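Local coordinates for protein 6-carboxyhexanoate--coa ligase (Bacillus subtilis, PDB 5FLG) that belongs to the 6-carboxyhexanoate--CoA ligase family and holds pimelic acid, magnesium and phosphoaminophosphonic acid-adenylate ester in adjoining sites, at residues L79-N84 with M210-I215; L98-E103 with G203-K208; A190-S195 with T216-Y221; D196-I201 with G222-C227. All blocks are in the same frame, centred on the assembly; numbering follows the deposited sequence.

Interaction 1. Residues L79-N84 with M210-I215; sequences LPVHTN and MGYQRI. With PML (pimelic acid), chain C.
Thr-83 OG1 and Arg-214 CG (chi1 -54°) both stand anti to their carbonyl carbons on the same face of a parallel strand pair, and the rest of the arginine chain carries NH1 to OG1. This pair, 81-84 beside 211-215, forms one edge of the chain's mixed sheet, with Val-81 opposite Tyr-212 and Thr-83 opposite Arg-214. The backbone ladder alternates Tyr-212 N to Pro-80 O (2.8 Å), His-82 N to Tyr-212 O, Arg-214 N to His-82 O and Asn-84 N to Arg-214 O. On the face of Val-81, its CG2 lies 3.8 Å from CD2 of Tyr-212, the side chains alongside. Arg-214 bends at chi3 (68°), which sets NE for a 3.0 Å bond to O11 of pimelic acid, while NH2 donates to O12. Tyr-212 OH donates to the same O11 at 2.7 Å, so two donors grip that oxygen. On the face of His-82, Gln-213 and Asn-84, Asn-84 ND2 donates to Gln-213 OE1; it also bonds the backbone O of Arg-214, from above the carbonyl plane. Gln-213 NE2 reaches Met-210 O. Within the guanidinium plane, Arg-214 NH1 donates to Thr-83 OG1 at 3.0 Å.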
# COMPACT_ATOMS: atom_id res chain seq x y z
N LEU A 79 0.75 23.34 19.22
CA LEU A 79 0.69 24.79 19.23
C LEU A 79 -0.52 25.25 20.01
O LEU A 79 -1.59 24.66 19.90
CB LEU A 79 0.61 25.33 17.80
CG LEU A 79 1.82 25.05 16.90
CD1 LEU A 79 1.46 25.36 15.46
CD2 LEU A 79 3.05 25.84 17.33
N PRO A 80 -0.39 26.40 20.69
CA PRO A 80 -1.54 27.21 21.12
C PRO A 80 -2.47 27.61 19.98
O PRO A 80 -2.01 27.94 18.88
CB PRO A 80 -0.90 28.44 21.74
CG PRO A 80 0.49 28.49 21.20
CD PRO A 80 0.90 27.12 20.76
N VAL A 81 -3.77 27.38 20.18
CA VAL A 81 -4.76 27.63 19.17
C VAL A 81 -5.56 28.90 19.45
O VAL A 81 -5.91 29.19 20.58
CB VAL A 81 -5.73 26.46 19.11
CG1 VAL A 81 -6.91 26.77 18.23
CG2 VAL A 81 -4.99 25.23 18.63
N HIS A 82 -5.89 29.63 18.40
CA HIS A 82 -6.84 30.73 18.47
C HIS A 82 -7.75 30.67 17.23
O HIS A 82 -7.30 30.37 16.11
CB HIS A 82 -6.10 32.08 18.52
CG HIS A 82 -7.03 33.26 18.62
ND1 HIS A 82 -7.95 33.40 19.63
CD2 HIS A 82 -7.26 34.28 17.76
CE1 HIS A 82 -8.73 34.44 19.38
NE2 HIS A 82 -8.32 35.00 18.26
N THR A 83 -9.05 30.80 17.46
CA THR A 83 -10.01 30.76 16.39
C THR A 83 -10.44 32.17 16.02
O THR A 83 -10.97 32.90 16.83
CB THR A 83 -11.27 29.93 16.75
OG1 THR A 83 -10.88 28.58 17.03
CG2 THR A 83 -12.23 29.94 15.58
N ASN A 84 -10.16 32.55 14.78
CA ASN A 84 -10.59 33.84 14.27
C ASN A 84 -11.84 33.64 13.47
O ASN A 84 -11.80 33.09 12.37
CB ASN A 84 -9.51 34.41 13.34
CG ASN A 84 -8.18 34.55 14.03
OD1 ASN A 84 -7.97 35.50 14.77
ND2 ASN A 84 -7.31 33.55 13.89
N MET A 210 2.73 33.07 16.60
CA MET A 210 1.29 33.22 16.67
C MET A 210 0.60 31.90 17.03
O MET A 210 -0.62 31.88 17.24
CB MET A 210 0.76 33.76 15.35
CG MET A 210 1.14 32.94 14.13
SD MET A 210 0.40 33.58 12.61
CE MET A 210 1.55 32.92 11.41
N GLY A 211 1.32 30.80 17.00
CA GLY A 211 0.71 29.48 17.12
C GLY A 211 -0.16 29.08 15.92
O GLY A 211 0.16 29.38 14.77
N TYR A 212 -1.29 28.44 16.22
CA TYR A 212 -2.22 27.91 15.20
C TYR A 212 -3.46 28.78 15.15
O TYR A 212 -4.31 28.75 16.05
CB TYR A 212 -2.61 26.49 15.56
CG TYR A 212 -3.51 25.74 14.56
CD1 TYR A 212 -2.95 25.05 13.50
CD2 TYR A 212 -4.82 25.46 14.87
CE1 TYR A 212 -3.69 24.22 12.69
CE2 TYR A 212 -5.62 24.66 14.04
CZ TYR A 212 -5.04 24.05 12.95
OH TYR A 212 -5.78 23.30 12.09
N GLN A 213 -3.53 29.63 14.12
CA GLN A 213 -4.54 30.65 14.01
C GLN A 213 -5.57 30.17 13.02
O GLN A 213 -5.35 30.24 11.82
CB GLN A 213 -3.92 31.96 13.55
CG GLN A 213 -2.99 32.61 14.57
CD GLN A 213 -3.74 33.35 15.65
OE1 GLN A 213 -4.86 33.84 15.46
NE2 GLN A 213 -3.14 33.43 16.83
N ARG A 214 -6.67 29.59 13.52
CA ARG A 214 -7.72 29.12 12.64
C ARG A 214 -8.47 30.30 12.06
O ARG A 214 -8.79 31.22 12.77
CB ARG A 214 -8.70 28.23 13.42
CG ARG A 214 -8.03 27.11 14.15
CD ARG A 214 -9.00 26.29 14.98
NE ARG A 214 -9.92 25.56 14.13
CZ ARG A 214 -11.24 25.59 14.26
NH1 ARG A 214 -11.81 26.37 15.15
NH2 ARG A 214 -12.00 24.85 13.46
N ILE A 215 -8.87 30.19 10.80
CA ILE A 215 -9.64 31.20 10.16
C ILE A 215 -10.89 30.54 9.53
O ILE A 215 -10.79 29.68 8.66
CB ILE A 215 -8.80 31.88 9.08
CG1 ILE A 215 -7.54 32.51 9.71
CG2 ILE A 215 -9.63 32.93 8.37
CD1 ILE A 215 -6.55 33.09 8.73
C1 PML C . -9.08 23.34 11.26
O11 PML C . -8.42 23.83 12.23
O12 PML C . -10.35 23.17 11.35
C2 PML C . -8.39 23.34 9.88
C3 PML C . -8.31 22.02 9.13
C4 PML C . -8.34 22.17 7.60
C5 PML C . -7.23 21.45 6.87
C6 PML C . -7.69 20.59 5.69
C7 PML C . -8.67 19.50 6.13
O71 PML C . -8.30 18.66 6.98
O72 PML C . -9.78 19.40 5.54

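Interaction 2. Residues L98-E103 with G203-K208; sequences LLLEKE and GYVAGK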
# COMPACT_ATOMS: atom_id res chain seq x y z
N LEU A 98 -2.28 39.33 6.88
CA LEU A 98 -1.89 40.15 8.01
C LEU A 98 -1.09 39.34 9.03
O LEU A 98 0.05 39.69 9.36
CB LEU A 98 -3.13 40.76 8.67
CG LEU A 98 -2.90 41.64 9.91
CD1 LEU A 98 -1.93 42.76 9.61
CD2 LEU A 98 -4.22 42.20 10.42
N LEU A 99 -1.62 38.17 9.39
CA LEU A 99 -0.94 37.25 10.30
C LEU A 99 0.39 36.74 9.76
O LEU A 99 1.33 36.61 10.52
CB LEU A 99 -1.83 36.03 10.60
CG LEU A 99 -3.13 36.35 11.34
CD1 LEU A 99 -4.09 35.17 11.40
CD2 LEU A 99 -2.81 36.84 12.75
N LEU A 100 0.46 36.34 8.50
CA LEU A 100 1.77 35.94 7.93
C LEU A 100 2.81 37.07 8.08
O LEU A 100 3.97 36.81 8.37
CB LEU A 100 1.65 35.51 6.47
CG LEU A 100 0.83 34.22 6.21
CD1 LEU A 100 0.41 34.15 4.75
CD2 LEU A 100 1.61 32.96 6.57
N GLU A 101 2.39 38.32 7.87
CA GLU A 101 3.30 39.45 7.93
C GLU A 101 3.81 39.72 9.33
O GLU A 101 5.01 39.82 9.55
CB GLU A 101 2.66 40.72 7.37
CG GLU A 101 3.68 41.61 6.67
CD GLU A 101 3.12 42.94 6.20
OE1 GLU A 101 2.07 42.95 5.55
OE2 GLU A 101 3.75 43.98 6.46
N LYS A 102 2.89 39.74 10.27
CA LYS A 102 3.21 39.81 11.67
C LYS A 102 4.12 38.67 12.13
O LYS A 102 5.02 38.88 12.93
CB LYS A 102 1.90 39.83 12.46
CG LYS A 102 2.12 39.99 13.95
CD LYS A 102 0.81 40.09 14.71
CE LYS A 102 1.01 40.76 16.06
NZ LYS A 102 0.08 40.24 17.10
N GLU A 103 3.96 37.47 11.58
CA GLU A 103 4.88 36.39 11.95
C GLU A 103 6.30 36.57 11.40
O GLU A 103 7.18 35.82 11.78
CB GLU A 103 4.34 35.03 11.49
CG GLU A 103 5.10 33.84 12.03
CD GLU A 103 4.88 33.58 13.52
OE1 GLU A 103 3.83 33.96 14.05
OE2 GLU A 103 5.79 33.00 14.15
N GLY A 203 -9.64 27.24 7.37
CA GLY A 203 -8.22 26.99 7.18
C GLY A 203 -7.44 27.61 8.32
O GLY A 203 -8.00 27.87 9.39
N TYR A 204 -6.14 27.85 8.11
CA TYR A 204 -5.33 28.39 9.17
C TYR A 204 -4.00 28.92 8.65
O TYR A 204 -3.63 28.72 7.50
CB TYR A 204 -5.03 27.34 10.26
CG TYR A 204 -4.10 26.19 9.84
CD1 TYR A 204 -2.73 26.32 9.90
CD2 TYR A 204 -4.62 24.98 9.38
CE1 TYR A 204 -1.91 25.31 9.54
CE2 TYR A 204 -3.79 23.91 9.11
CZ TYR A 204 -2.42 24.12 9.11
OH TYR A 204 -1.55 23.10 8.82
N VAL A 205 -3.40 29.75 9.49
CA VAL A 205 -1.99 30.14 9.36
C VAL A 205 -1.35 29.75 10.69
O VAL A 205 -2.00 29.83 11.74
CB VAL A 205 -1.88 31.66 9.17
CG1 VAL A 205 -0.42 32.12 9.31
CG2 VAL A 205 -2.37 32.03 7.79
N ALA A 206 -0.17 29.16 10.62
CA ALA A 206 0.52 28.72 11.81
C ALA A 206 1.94 29.29 11.80
O ALA A 206 2.58 29.38 10.75
CB ALA A 206 0.58 27.23 11.85
N GLY A 207 2.47 29.48 12.99
CA GLY A 207 3.87 29.84 13.16
C GLY A 207 4.26 29.82 14.61
O GLY A 207 3.42 29.70 15.51
N LYS A 208 5.56 30.02 14.84
CA LYS A 208 6.16 29.72 16.13
C LYS A 208 5.64 30.72 17.12
O LYS A 208 5.28 30.34 18.23
CB LYS A 208 7.68 29.82 16.05
CG LYS A 208 8.37 28.60 15.50
CD LYS A 208 9.86 28.91 15.27
CE LYS A 208 10.62 27.69 14.75
NZ LYS A 208 10.30 27.34 13.35
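Leu-100 and Glu-103, three residues apart in segment 98-103, face Val-205 and Gly-207 of strand 203-207, with CA-CA separations of 7.1 Å for Leu-100 to Val-205 and 6.7 Å for Glu-103 to Gly-207. This is helix-on-sheet packing. Val-205 carries the apolar half. Its CG1, anti to the backbone N (chi1 169°), projects at the helix and meets CD2 of Leu-100 at 3.5 Å. The two side chains cross obliquely, and Leu-100 CG lies 3.9 Å from the same methyl. Leu-100 touches Ala-190 of strand 188-194 as well as Val-205, so the helix spans two adjacent strands; it also packs on Ile-110 of helix 107-116. The polar half belongs to Glu-103. Its chain bends at chi2 (71°) and the carboxylate comes over the backbone of Gly-207, CD 3.9 Å from CA of that glycine, where no side chain intervenes. OE2 lies 3.1 Å from Lys-208 N and forms a salt bridge with Lys-209 NZ, while OE1 accepts from Met-210 N. Lys-208 sends its amine the other way, to Ser-183 O. The buried carboxylate is thus met by the N-H of Met-210 and the amine of Lys-209 at the turn after the strand, which probably stabilises its ionised form and links that turn to segment 98-103.

Interaction 3. Residues A190-S195 with T216-Y221; sequences AELCWS and TAMKEY. With PML (pimelic acid), chain C.
Apolar contact between Trp-194 and Met-218 forms the core of this buried meeting of strand 188-194 with the loop that follows strand 211-215. The two side chains cross at about a right angle. Bends at chi2 and chi3 (-85°) fold the methionine so that its CE reaches CE3 of Trp-194 at 3.7 Å and CD1 of Leu-192 at 3.9 Å. Met-218 O lies over one face of the indole, and the aliphatic part of Lys-219 approaches obliquely, its CD 4.0 Å from Trp-194 CD1. Among hydrogen bonds, Lys-219, extended beyond CG, delivers NZ to Ser-195 O at 2.9 Å, from 44° out of the carbonyl plane. The same nitrogen donates to Asp-197 O and Thr-223 O. Ligand contacts come from the strand and the residue just after it: Cys-193 SG sits 3.8 Å from C5 of pimelic acid. O72 of pimelic acid and O1A of phosphoaminophosphonic acid-adenylate ester both lie within reach of the one proton of Ser-195 OG, which is not settled between them; OG accepts from Asp-197 N. With three carbonyl oxygens gathered on one buried amine, Lys-219 bridges the two loops and probably helps hold the backbone at Ser-195 beside the pocket.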
# COMPACT_ATOMS: atom_id res chain seq x y z
N ALA A 190 6.47 30.07 8.67
CA ALA A 190 5.01 30.09 8.70
C ALA A 190 4.40 29.13 7.70
O ALA A 190 5.04 28.71 6.72
CB ALA A 190 4.52 31.49 8.45
N GLU A 191 3.14 28.74 7.99
CA GLU A 191 2.41 27.80 7.14
C GLU A 191 1.05 28.43 6.83
O GLU A 191 0.50 29.15 7.65
CB GLU A 191 2.23 26.43 7.81
CG GLU A 191 1.24 25.54 7.05
CD GLU A 191 0.86 24.22 7.76
OE1 GLU A 191 1.21 23.99 8.95
OE2 GLU A 191 0.16 23.39 7.11
N LEU A 192 0.64 28.34 5.57
CA LEU A 192 -0.67 28.75 5.17
C LEU A 192 -1.41 27.53 4.62
O LEU A 192 -0.87 26.79 3.80
CB LEU A 192 -0.54 29.81 4.10
CG LEU A 192 -1.80 30.24 3.36
CD1 LEU A 192 -2.76 31.01 4.25
CD2 LEU A 192 -1.36 31.06 2.17
N CYS A 193 -2.65 27.34 5.06
CA CYS A 193 -3.38 26.13 4.74
C CYS A 193 -4.87 26.39 4.59
O CYS A 193 -5.47 27.12 5.38
CB CYS A 193 -3.18 25.09 5.83
SG CYS A 193 -4.34 23.68 5.69
N TRP A 194 -5.46 25.81 3.55
CA TRP A 194 -6.90 25.50 3.59
C TRP A 194 -7.21 24.28 2.76
O TRP A 194 -6.35 23.74 2.07
CB TRP A 194 -7.76 26.74 3.21
CG TRP A 194 -7.60 27.23 1.79
CD1 TRP A 194 -8.35 26.85 0.70
CD2 TRP A 194 -6.70 28.23 1.32
NE1 TRP A 194 -7.86 27.47 -0.43
CE2 TRP A 194 -6.93 28.40 -0.06
CE3 TRP A 194 -5.72 29.02 1.94
CZ2 TRP A 194 -6.15 29.25 -0.85
CZ3 TRP A 194 -5.01 29.91 1.17
CH2 TRP A 194 -5.22 30.02 -0.21
N SER A 195 -8.40 23.73 2.98
CA SER A 195 -8.74 22.42 2.53
C SER A 195 -8.97 22.41 1.03
O SER A 195 -9.55 23.34 0.49
CB SER A 195 -10.03 21.92 3.24
OG SER A 195 -10.21 20.54 2.95
N THR A 216 -12.08 30.93 10.00
CA THR A 216 -13.25 30.06 9.81
C THR A 216 -13.84 30.07 8.39
O THR A 216 -14.52 29.13 8.01
CB THR A 216 -14.38 30.39 10.78
OG1 THR A 216 -14.80 31.76 10.61
CG2 THR A 216 -13.95 30.13 12.19
N ALA A 217 -13.47 31.04 7.58
CA ALA A 217 -13.78 30.98 6.17
C ALA A 217 -12.58 31.40 5.36
O ALA A 217 -12.15 32.56 5.46
CB ALA A 217 -14.97 31.89 5.85
N MET A 218 -12.13 30.54 4.45
CA MET A 218 -10.92 30.83 3.64
C MET A 218 -11.19 30.64 2.15
O MET A 218 -10.34 30.91 1.30
CB MET A 218 -9.76 29.94 4.07
CG MET A 218 -9.16 30.30 5.42
SD MET A 218 -8.16 31.80 5.31
CE MET A 218 -6.58 31.15 4.78
N LYS A 219 -12.37 30.09 1.85
CA LYS A 219 -12.81 29.91 0.46
C LYS A 219 -14.32 29.64 0.48
O LYS A 219 -14.89 29.51 1.55
CB LYS A 219 -12.12 28.70 -0.14
CG LYS A 219 -12.47 27.41 0.58
CD LYS A 219 -12.18 26.21 -0.31
CE LYS A 219 -12.54 24.91 0.37
NZ LYS A 219 -12.26 23.77 -0.55
N GLU A 220 -14.91 29.41 -0.69
CA GLU A 220 -16.36 29.19 -0.79
C GLU A 220 -16.66 27.70 -0.72
O GLU A 220 -15.92 26.88 -1.24
CB GLU A 220 -16.92 29.76 -2.09
CG GLU A 220 -16.78 31.27 -2.25
CD GLU A 220 -17.68 32.08 -1.33
OE1 GLU A 220 -18.48 31.52 -0.56
OE2 GLU A 220 -17.57 33.33 -1.35
N TYR A 221 -17.78 27.36 -0.11
CA TYR A 221 -18.34 26.01 -0.24
C TYR A 221 -18.38 25.54 -1.68
O TYR A 221 -18.63 26.33 -2.58
CB TYR A 221 -19.72 25.95 0.39
CG TYR A 221 -19.65 25.77 1.87
CD1 TYR A 221 -19.20 24.58 2.42
CD2 TYR A 221 -19.92 26.83 2.73
CE1 TYR A 221 -19.05 24.43 3.77
CE2 TYR A 221 -19.83 26.66 4.10
CZ TYR A 221 -19.38 25.47 4.60
OH TYR A 221 -19.22 25.32 5.95
C1 PML C . -9.08 23.34 11.26
O11 PML C . -8.42 23.83 12.23
O12 PML C . -10.35 23.17 11.35
C2 PML C . -8.39 23.34 9.88
C3 PML C . -8.31 22.02 9.13
C4 PML C . -8.34 22.17 7.60
C5 PML C . -7.23 21.45 6.87
C6 PML C . -7.69 20.59 5.69
C7 PML C . -8.67 19.50 6.13
O71 PML C . -8.30 18.66 6.98
O72 PML C . -9.78 19.40 5.54

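Interaction 4. Residues D196-I201 with G222-C227; sequences DDPDYI and GTEEGC. With MG (magnesium ion), chain F; ANP (phosphoaminophosphonic acid-adenylate ester), chain D; PML (pimelic acid), chain C.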
# COMPACT_ATOMS: atom_id res chain seq x y z
N ASP A 196 -8.68 21.28 0.40
CA ASP A 196 -9.17 21.03 -0.96
C ASP A 196 -10.51 20.23 -0.94
O ASP A 196 -11.01 19.87 -1.99
CB ASP A 196 -8.13 20.27 -1.79
CG ASP A 196 -7.68 18.96 -1.11
OD1 ASP A 196 -7.93 18.79 0.10
OD2 ASP A 196 -7.06 18.10 -1.80
N ASP A 197 -11.14 20.11 0.22
CA ASP A 197 -12.51 19.50 0.27
C ASP A 197 -13.61 20.53 -0.09
O ASP A 197 -13.61 21.64 0.44
CB ASP A 197 -12.79 18.98 1.68
CG ASP A 197 -11.80 17.91 2.16
OD1 ASP A 197 -10.88 17.48 1.42
OD2 ASP A 197 -11.90 17.57 3.36
N PRO A 198 -14.65 20.10 -0.83
CA PRO A 198 -15.69 21.07 -1.19
C PRO A 198 -16.56 21.48 -0.01
O PRO A 198 -17.25 22.49 -0.06
CB PRO A 198 -16.51 20.33 -2.26
CG PRO A 198 -16.23 18.89 -2.03
CD PRO A 198 -14.80 18.83 -1.56
N ASP A 199 -16.46 20.76 1.09
CA ASP A 199 -17.46 20.91 2.15
C ASP A 199 -16.78 21.33 3.44
O ASP A 199 -17.37 21.20 4.51
CB ASP A 199 -18.21 19.60 2.35
CG ASP A 199 -17.26 18.41 2.50
OD1 ASP A 199 -16.04 18.51 2.17
OD2 ASP A 199 -17.74 17.39 3.01
N TYR A 200 -15.60 21.95 3.33
CA TYR A 200 -14.92 22.47 4.52
C TYR A 200 -14.09 23.71 4.21
O TYR A 200 -13.16 23.65 3.39
CB TYR A 200 -14.05 21.39 5.11
CG TYR A 200 -13.66 21.65 6.53
CD1 TYR A 200 -14.54 21.40 7.58
CD2 TYR A 200 -12.43 22.25 6.83
CE1 TYR A 200 -14.19 21.64 8.89
CE2 TYR A 200 -12.09 22.58 8.13
CZ TYR A 200 -12.96 22.27 9.16
OH TYR A 200 -12.58 22.50 10.45
N ILE A 201 -14.51 24.84 4.77
CA ILE A 201 -13.98 26.14 4.35
C ILE A 201 -13.06 26.81 5.38
O ILE A 201 -12.49 27.88 5.12
CB ILE A 201 -15.10 27.10 3.98
CG1 ILE A 201 -15.95 27.43 5.21
CG2 ILE A 201 -15.97 26.50 2.90
CD1 ILE A 201 -16.85 28.63 5.00
N GLY A 222 -18.03 24.28 -1.90
CA GLY A 222 -18.17 23.68 -3.23
C GLY A 222 -16.94 23.79 -4.10
O GLY A 222 -16.91 23.23 -5.18
N THR A 223 -15.92 24.53 -3.68
CA THR A 223 -14.71 24.61 -4.50
C THR A 223 -13.70 23.59 -4.01
O THR A 223 -13.70 23.19 -2.84
CB THR A 223 -14.08 26.01 -4.44
OG1 THR A 223 -13.77 26.32 -3.08
CG2 THR A 223 -15.06 27.07 -4.95
N GLU A 224 -12.88 23.08 -4.92
CA GLU A 224 -11.93 22.05 -4.58
C GLU A 224 -10.47 22.50 -4.59
O GLU A 224 -9.58 21.67 -4.74
CB GLU A 224 -12.11 20.88 -5.51
CG GLU A 224 -13.44 20.17 -5.33
CD GLU A 224 -13.42 18.81 -6.01
OE1 GLU A 224 -12.65 18.63 -6.98
OE2 GLU A 224 -14.15 17.90 -5.54
N GLU A 225 -10.23 23.80 -4.52
CA GLU A 225 -8.85 24.34 -4.56
C GLU A 225 -8.38 24.58 -3.13
O GLU A 225 -8.95 25.41 -2.42
CB GLU A 225 -8.82 25.68 -5.30
CG GLU A 225 -8.95 25.58 -6.81
CD GLU A 225 -10.24 24.91 -7.24
OE1 GLU A 225 -11.33 25.51 -7.05
OE2 GLU A 225 -10.17 23.78 -7.75
N GLY A 226 -7.46 23.76 -2.67
CA GLY A 226 -6.91 23.90 -1.33
C GLY A 226 -5.55 24.57 -1.42
O GLY A 226 -5.14 25.00 -2.50
N CYS A 227 -4.83 24.62 -0.31
CA CYS A 227 -3.49 25.22 -0.29
C CYS A 227 -2.75 24.73 0.94
O CYS A 227 -3.33 24.58 2.02
CB CYS A 227 -3.61 26.74 -0.26
SG CYS A 227 -2.11 27.67 0.18
MG MG F . -8.67 17.13 1.42
PG ANP D . -7.95 14.28 3.24
O1G ANP D . -8.49 12.89 3.07
O2G ANP D . -8.95 15.34 2.85
O3G ANP D . -7.33 14.59 4.56
PB ANP D . -5.38 15.42 2.28
O1B ANP D . -4.82 15.20 3.63
O2B ANP D . -4.61 15.23 1.02
N3B ANP D . -6.71 14.34 2.06
PA ANP D . -6.37 17.86 3.44
O1A ANP D . -7.59 18.62 3.22
O2A ANP D . -6.07 17.15 4.72
O3A ANP D . -6.07 16.89 2.19
O5' ANP D . -5.17 18.97 3.19
C5' ANP D . -5.34 20.02 2.28
C4' ANP D . -4.10 20.16 1.41
O4' ANP D . -2.95 20.32 2.26
C3' ANP D . -3.85 18.91 0.57
O3' ANP D . -4.44 19.02 -0.72
C2' ANP D . -2.35 18.91 0.43
O2' ANP D . -1.99 19.84 -0.59
C1' ANP D . -1.92 19.46 1.76
N9 ANP D . -1.63 18.34 2.66
C8 ANP D . -2.53 17.50 3.29
N7 ANP D . -1.87 16.64 4.10
C5 ANP D . -0.53 16.91 3.95
C6 ANP D . 0.74 16.37 4.47
N6 ANP D . 0.78 15.33 5.30
N1 ANP D . 1.89 16.95 4.08
C2 ANP D . 1.90 17.97 3.21
N3 ANP D . 0.80 18.57 2.74
C4 ANP D . -0.41 18.01 2.99
C1 PML C . -9.08 23.34 11.26
O11 PML C . -8.42 23.83 12.23
O12 PML C . -10.35 23.17 11.35
C2 PML C . -8.39 23.34 9.88
C3 PML C . -8.31 22.02 9.13
C4 PML C . -8.34 22.17 7.60
C5 PML C . -7.23 21.45 6.87
C6 PML C . -7.69 20.59 5.69
C7 PML C . -8.67 19.50 6.13
O71 PML C . -8.30 18.66 6.98
O72 PML C . -9.78 19.40 5.54
O HOH W 1 -7.85 15.51 -0.31
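Asp-196, packed by its backbone on Glu-224 and Gly-226, and Asp-197 each give OD1 to the magnesium ion at 2.2 Å. Phosphoaminophosphonic acid-adenylate ester adds O2G and O1A to the same ion, and a water completes the five ligands found. CG of Asp-196 sits between its backbone N and carbonyl carbon (chi1 55°), and OD2, turned to the ribose, takes a weak bond from O3' of the nucleotide analogue at 3.0 Å. Tyr-200 serves the other ligand: its OH donates to O12 of pimelic acid over a very short 2.5 Å, with O12 near the ring plane. A second shell surrounds these groups and probably helps position them. Asp-197 OD2 pairs with Arg-171, which also hydrogen-bonds pimelic acid through NE, and Asp-196 O accepts from Arg-56. A type I turn from Asp-197 to Tyr-200 puts Pro-198 against the partner loop, where Gly-222 N donates to a lone pair of Pro-198 O at 2.7 Å and 166°. Pro-198 CA makes a CA-H...O contact of 3.3 Å with Thr-223 O. Asp-196 N lies 3.6 Å from Gly-226 CA. Glu-224 holds Lys-26 by a salt bridge. The two loops leave the same sheet: 196-201 joins strands 188-194 and 203-207, while 222-227 leads into strand 227-232, where Cys-227 pairs through its backbone with Trp-194.

Interactions 1, 2 and 3 share the seven-stranded mixed sheet: strands 211-215, 203-207 and 188-194 are successive neighbours, joined by bonds such as Gln-213 N to Val-205 O (2.8 Å) and Glu-191 N to Ala-206 O (2.9 Å). Interaction 4 lies beyond the strand ends, its centre about 8 Å from that of interaction 3 and about 20 Å from those of interactions 1 and 2. Met-218 N to Ile-201 O (2.8 Å) links interactions 3 and 4. Pimelic acid spans the set: interaction 1 and Tyr-200 of interaction 4 hold one carboxylate, and Ser-195 of interaction 3 approaches the other, near the magnesium. Interaction 2 stands back, with the side chain of Val-205 about 11 Å from pimelic acid.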